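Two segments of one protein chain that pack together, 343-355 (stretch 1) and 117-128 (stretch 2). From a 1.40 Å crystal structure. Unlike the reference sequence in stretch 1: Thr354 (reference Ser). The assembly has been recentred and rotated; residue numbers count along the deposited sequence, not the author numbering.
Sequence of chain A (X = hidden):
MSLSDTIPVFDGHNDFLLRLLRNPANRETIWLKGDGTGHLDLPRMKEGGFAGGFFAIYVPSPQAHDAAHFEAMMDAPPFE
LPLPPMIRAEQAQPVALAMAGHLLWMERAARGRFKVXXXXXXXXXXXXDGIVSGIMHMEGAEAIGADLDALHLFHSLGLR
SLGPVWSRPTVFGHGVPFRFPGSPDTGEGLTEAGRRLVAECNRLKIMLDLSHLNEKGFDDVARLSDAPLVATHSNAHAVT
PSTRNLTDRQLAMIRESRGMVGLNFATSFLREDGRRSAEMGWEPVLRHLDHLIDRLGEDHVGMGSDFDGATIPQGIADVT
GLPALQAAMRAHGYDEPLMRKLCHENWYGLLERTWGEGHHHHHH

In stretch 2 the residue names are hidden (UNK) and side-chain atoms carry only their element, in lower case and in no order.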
# COMPACT_ATOMS: atom_id res chain seq x y z
N CYS A 343 7.99 -12.46 3.42
CA CYS A 343 8.89 -11.31 3.43
C CYS A 343 9.13 -10.70 2.05
O CYS A 343 9.22 -9.47 1.93
CB CYS A 343 10.22 -11.64 4.12
SG CYS A 343 10.07 -11.77 5.93
N HIS A 344 9.27 -11.53 1.02
CA HIS A 344 9.47 -10.99 -0.32
C HIS A 344 9.07 -11.89 -1.49
O HIS A 344 8.70 -11.39 -2.55
CB HIS A 344 10.92 -10.55 -0.52
CG HIS A 344 11.92 -11.66 -0.37
ND1 HIS A 344 12.67 -11.83 0.78
CD2 HIS A 344 12.30 -12.65 -1.21
CE1 HIS A 344 13.46 -12.87 0.63
NE2 HIS A 344 13.26 -13.39 -0.56
N GLU A 345 9.18 -13.21 -1.34
CA GLU A 345 8.99 -14.07 -2.52
C GLU A 345 7.59 -13.95 -3.11
O GLU A 345 7.42 -13.98 -4.33
CB GLU A 345 9.33 -15.54 -2.22
CG GLU A 345 10.79 -15.79 -1.86
CD GLU A 345 11.07 -17.24 -1.56
OE1 GLU A 345 10.12 -18.04 -1.47
OE2 GLU A 345 12.26 -17.60 -1.38
N ASN A 346 6.59 -13.83 -2.25
CA ASN A 346 5.22 -13.73 -2.74
C ASN A 346 4.99 -12.48 -3.60
O ASN A 346 4.35 -12.55 -4.64
CB ASN A 346 4.21 -13.80 -1.59
CG ASN A 346 4.12 -15.18 -0.98
OD1 ASN A 346 4.62 -16.15 -1.55
ND2 ASN A 346 3.48 -15.29 0.17
N TRP A 347 5.50 -11.33 -3.15
CA TRP A 347 5.39 -10.13 -3.99
C TRP A 347 6.07 -10.35 -5.33
O TRP A 347 5.53 -9.96 -6.36
CB TRP A 347 5.97 -8.88 -3.33
CG TRP A 347 4.96 -8.18 -2.47
CD1 TRP A 347 5.05 -7.93 -1.13
CD2 TRP A 347 3.70 -7.65 -2.90
NE1 TRP A 347 3.92 -7.28 -0.69
CE2 TRP A 347 3.07 -7.09 -1.76
CE3 TRP A 347 3.03 -7.59 -4.13
CZ2 TRP A 347 1.82 -6.48 -1.82
CZ3 TRP A 347 1.79 -6.98 -4.19
CH2 TRP A 347 1.19 -6.43 -3.03
N TYR A 348 7.26 -10.94 -5.32
CA TYR A 348 7.98 -11.10 -6.58
C TYR A 348 7.21 -11.99 -7.55
O TYR A 348 7.15 -11.70 -8.74
CB TYR A 348 9.41 -11.63 -6.36
CG TYR A 348 10.31 -10.75 -5.52
CD1 TYR A 348 10.01 -9.42 -5.27
CD2 TYR A 348 11.49 -11.26 -4.98
CE1 TYR A 348 10.84 -8.62 -4.50
CE2 TYR A 348 12.33 -10.47 -4.20
CZ TYR A 348 12.00 -9.15 -3.97
OH TYR A 348 12.83 -8.36 -3.20
N GLY A 349 6.63 -13.07 -7.03
CA GLY A 349 5.79 -13.93 -7.84
C GLY A 349 4.57 -13.19 -8.38
O GLY A 349 4.23 -13.32 -9.55
N LEU A 350 3.92 -12.42 -7.52
CA LEU A 350 2.77 -11.62 -7.93
C LEU A 350 3.14 -10.67 -9.08
O LEU A 350 2.39 -10.52 -10.06
CB LEU A 350 2.21 -10.85 -6.73
CG LEU A 350 1.01 -9.91 -6.98
CD1 LEU A 350 1.44 -8.58 -7.61
CD2 LEU A 350 -0.07 -10.58 -7.82
N LEU A 351 4.29 -10.02 -8.96
CA LEU A 351 4.73 -9.10 -10.01
C LEU A 351 4.89 -9.83 -11.33
O LEU A 351 4.50 -9.32 -12.37
CB LEU A 351 6.02 -8.38 -9.63
CG LEU A 351 5.93 -7.47 -8.40
CD1 LEU A 351 7.31 -6.90 -8.08
CD2 LEU A 351 4.90 -6.36 -8.60
N GLU A 352 5.44 -11.04 -11.28
CA GLU A 352 5.65 -11.81 -12.50
C GLU A 352 4.31 -12.23 -13.10
O GLU A 352 4.12 -12.18 -14.33
CB GLU A 352 6.56 -13.01 -12.23
CG GLU A 352 7.99 -12.59 -11.90
CD GLU A 352 8.88 -13.75 -11.47
OE1 GLU A 352 10.11 -13.65 -11.69
OE2 GLU A 352 8.36 -14.74 -10.91
N ARG A 353 3.36 -12.60 -12.25
CA ARG A 353 2.03 -12.97 -12.72
C ARG A 353 1.26 -11.80 -13.33
O ARG A 353 0.36 -12.00 -14.14
CB ARG A 353 1.19 -13.60 -11.60
CG ARG A 353 1.75 -14.89 -11.06
CD ARG A 353 0.70 -15.67 -10.28
NE ARG A 353 0.22 -14.99 -9.07
CZ ARG A 353 0.92 -14.88 -7.95
NH1 ARG A 353 2.15 -15.37 -7.87
NH2 ARG A 353 0.39 -14.27 -6.90
N THR A 354 1.62 -10.58 -12.94
CA THR A 354 0.87 -9.39 -13.33
C THR A 354 1.50 -8.66 -14.51
O THR A 354 0.82 -8.28 -15.46
CB THR A 354 0.83 -8.39 -12.18
OG1 THR A 354 0.14 -8.99 -11.08
CG2 THR A 354 0.09 -7.13 -12.59
N TRP A 355 2.81 -8.46 -14.42
CA TRP A 355 3.54 -7.74 -15.45
C TRP A 355 3.90 -8.68 -16.59
O TRP A 355 4.30 -8.23 -17.67
CB TRP A 355 4.81 -7.12 -14.85
CG TRP A 355 4.57 -5.98 -13.87
CD1 TRP A 355 3.42 -5.25 -13.70
CD2 TRP A 355 5.52 -5.45 -12.94
NE1 TRP A 355 3.60 -4.30 -12.72
CE2 TRP A 355 4.88 -4.40 -12.24
CE3 TRP A 355 6.85 -5.76 -12.64
CZ2 TRP A 355 5.53 -3.67 -11.26
CZ3 TRP A 355 7.49 -5.02 -11.67
CH2 TRP A 355 6.83 -3.98 -10.99
N UNK A 117 12.22 0.50 -10.34
CA UNK A 117 12.14 -0.67 -11.21
C UNK A 117 10.87 -0.69 -12.03
O UNK A 117 9.79 -0.31 -11.55
c UNK A 117 12.22 -1.96 -10.38
s UNK A 117 13.79 -2.22 -9.53
N UNK A 118 10.99 -1.17 -13.26
CA UNK A 118 9.88 -1.18 -14.21
C UNK A 118 9.51 -2.60 -14.63
O UNK A 118 8.49 -2.81 -15.29
n UNK A 118 10.84 3.43 -15.90
c UNK A 118 10.99 2.00 -16.19
c UNK A 118 11.65 4.13 -15.09
c UNK A 118 10.23 -0.32 -15.43
c UNK A 118 10.37 1.16 -15.07
n UNK A 118 12.68 3.54 -14.50
n UNK A 118 11.41 5.42 -14.88
N UNK A 119 10.34 -3.57 -14.26
CA UNK A 119 10.10 -4.98 -14.58
C UNK A 119 10.40 -5.88 -13.38
O UNK A 119 11.14 -5.48 -12.47
c UNK A 119 11.01 -5.46 -15.73
c UNK A 119 11.00 -4.48 -16.90
o UNK A 119 12.35 -5.61 -15.24
N UNK A 120 9.85 -7.09 -13.37
CA UNK A 120 10.09 -8.02 -12.27
C UNK A 120 11.55 -8.45 -12.25
O UNK A 120 12.14 -8.66 -11.19
c UNK A 120 9.17 -9.23 -12.37
N UNK A 121 12.15 -8.57 -13.43
CA UNK A 121 13.56 -8.93 -13.52
C UNK A 121 14.43 -7.89 -12.83
O UNK A 121 15.39 -8.23 -12.14
c UNK A 121 13.98 -9.11 -14.98
N UNK A 122 14.08 -6.61 -13.00
CA UNK A 122 14.84 -5.56 -12.34
C UNK A 122 14.70 -5.65 -10.82
O UNK A 122 15.67 -5.48 -10.08
o UNK A 122 14.75 -2.20 -15.95
o UNK A 122 13.56 -1.86 -14.15
c UNK A 122 14.89 -3.87 -14.26
c UNK A 122 14.41 -4.18 -12.83
c UNK A 122 14.35 -2.55 -14.82
N UNK A 123 13.48 -5.90 -10.36
CA UNK A 123 13.27 -6.06 -8.93
C UNK A 123 14.12 -7.21 -8.36
O UNK A 123 14.78 -7.05 -7.34
c UNK A 123 11.61 -6.66 -7.15
c UNK A 123 11.79 -6.30 -8.61
c UNK A 123 10.96 -5.07 -8.99
N UNK A 124 14.11 -8.35 -9.03
CA UNK A 124 14.88 -9.50 -8.56
C UNK A 124 16.39 -9.24 -8.61
O UNK A 124 17.13 -9.70 -7.74
c UNK A 124 13.08 -12.76 -9.58
n UNK A 124 10.09 -14.54 -8.43
c UNK A 124 14.54 -10.76 -9.34
c UNK A 124 13.15 -11.34 -9.04
c UNK A 124 11.30 -14.00 -8.42
n UNK A 124 12.05 -14.10 -7.32
n UNK A 124 11.76 -13.36 -9.49
N UNK A 125 16.83 -8.49 -9.61
CA UNK A 125 18.24 -8.17 -9.72
C UNK A 125 18.63 -7.27 -8.56
O UNK A 125 19.67 -7.45 -7.94
o UNK A 125 19.95 -7.27 -11.19
c UNK A 125 18.56 -7.51 -11.06
N UNK A 126 17.78 -6.30 -8.25
CA UNK A 126 18.03 -5.44 -7.10
C UNK A 126 18.13 -6.24 -5.81
O UNK A 126 19.00 -5.97 -4.97
c UNK A 126 16.93 -4.38 -6.96
s UNK A 126 17.04 -3.05 -8.17
N UNK A 127 17.25 -7.23 -5.66
CA UNK A 127 17.24 -8.07 -4.47
C UNK A 127 18.59 -8.78 -4.34
O UNK A 127 19.22 -8.74 -3.28
n UNK A 127 15.04 -9.69 -2.32
c UNK A 127 16.67 -11.02 -2.90
n UNK A 127 16.15 -11.41 -1.69
c UNK A 127 15.17 -10.59 -1.37
c UNK A 127 16.10 -9.09 -4.54
c UNK A 127 15.97 -9.93 -3.31
N UNK A 128 19.03 -9.40 -5.43
CA UNK A 128 20.30 -10.13 -5.41
C UNK A 128 21.48 -9.21 -5.12
O UNK A 128 22.44 -9.61 -4.44
c UNK A 128 20.50 -10.87 -6.72
O HOH W 1 13.99 -5.93 -4.51
O HOH W 2 8.84 -15.66 -6.06

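Position 117 carries one carbon followed by a sulfur. The atoms make it Cys117. Its CA-to-CB bond points toward stretch 1, but the side chain makes no contact; its nearest approach is 5.8 Å, from Cys117 CB to Trp355 CZ3.

Position 118 has three carbons and a nitrogen in line, then a carbon bearing two more nitrogens. That is a guanidinium, so the residue is Arg118. The CA-to-CB bond points away from stretch 1, while the backbone O lies over one face of the Trp355 ring, 4.3 Å from Trp355 CE3.

At position 119 the CB carries one oxygen and one carbon. This is Thr119. It is the N-cap: Thr119 OG1 accepts from the backbone N of residue 122 at 3.0 Å. Its backbone C lies 3.5 Å from Trp355 CZ3.

Position 120 has a single side-chain carbon and is Ala120. Here the helix begins. Ala120 CB is 3.6 Å from Glu352 CG and 4.3 Å from Leu351 CB. Ala120 N lies at the edge of the indole, 3.4 Å from Trp355 CE3. With a side chain this small, the backbones come close, and Ala120 CA is 5.8 Å from Glu352 CA.

Position 121 also has one carbon, which points away from stretch 1. It is Ala121, and it is exposed.

Position 122 has three carbons, the third bearing two oxygens. The carboxylate makes it Glu122. It does not touch stretch 1. Glu122 OE1 instead accepts from Arg118 N at 2.8 Å, which ties the residues before the helix to its first turn.

Position 123 has a CB that branches into two carbons, with no other atoms. It is Val123. Val123 CG1 is 3.4 Å from Tyr348 CE1, and Val123 CG2 is 4.2 Å from Leu351 CD1.

Position 124 shows a second guanidinium chain, with two nitrogens on its last carbon. This is Arg124. Its CA-to-CB bond points sideways, but its end comes nearer. Arg124 NE donates to Glu352 OE1 at 2.8 Å and Arg124 NH1 to Glu352 OE2 at 3.0 Å, a two-pronged salt bridge. Tyr348 CB lies over one face of the guanidinium.

Position 125 has one carbon and one oxygen. It is Ser125, exposed and out of reach.

Position 126 has one carbon and one sulfur. It is Cys126, buried but not in contact with stretch 1.

Position 127 has one carbon, then a five-membered ring of three carbons and two nitrogens. It is His127. His127 ND1 and Tyr348 OH share a 2.7 Å hydrogen bond. The ring also turns its edge toward the face of His344.

Position 128 has one carbon, is exposed and makes no contact. It is Ala128.

The two helices run nearly antiparallel, at 158°, with axes 9.9 Å apart at closest approach. Ala120 and Val123 meet Leu351, Tyr348 and Trp355 in an apolar seam. The salt bridge and the histidine–tyrosine hydrogen bond add polar links. One water extends the latter, bonded to Tyr348 OH and Val123 O.

Stretch 2, residues 117-128: CRTAAEVRSCHA
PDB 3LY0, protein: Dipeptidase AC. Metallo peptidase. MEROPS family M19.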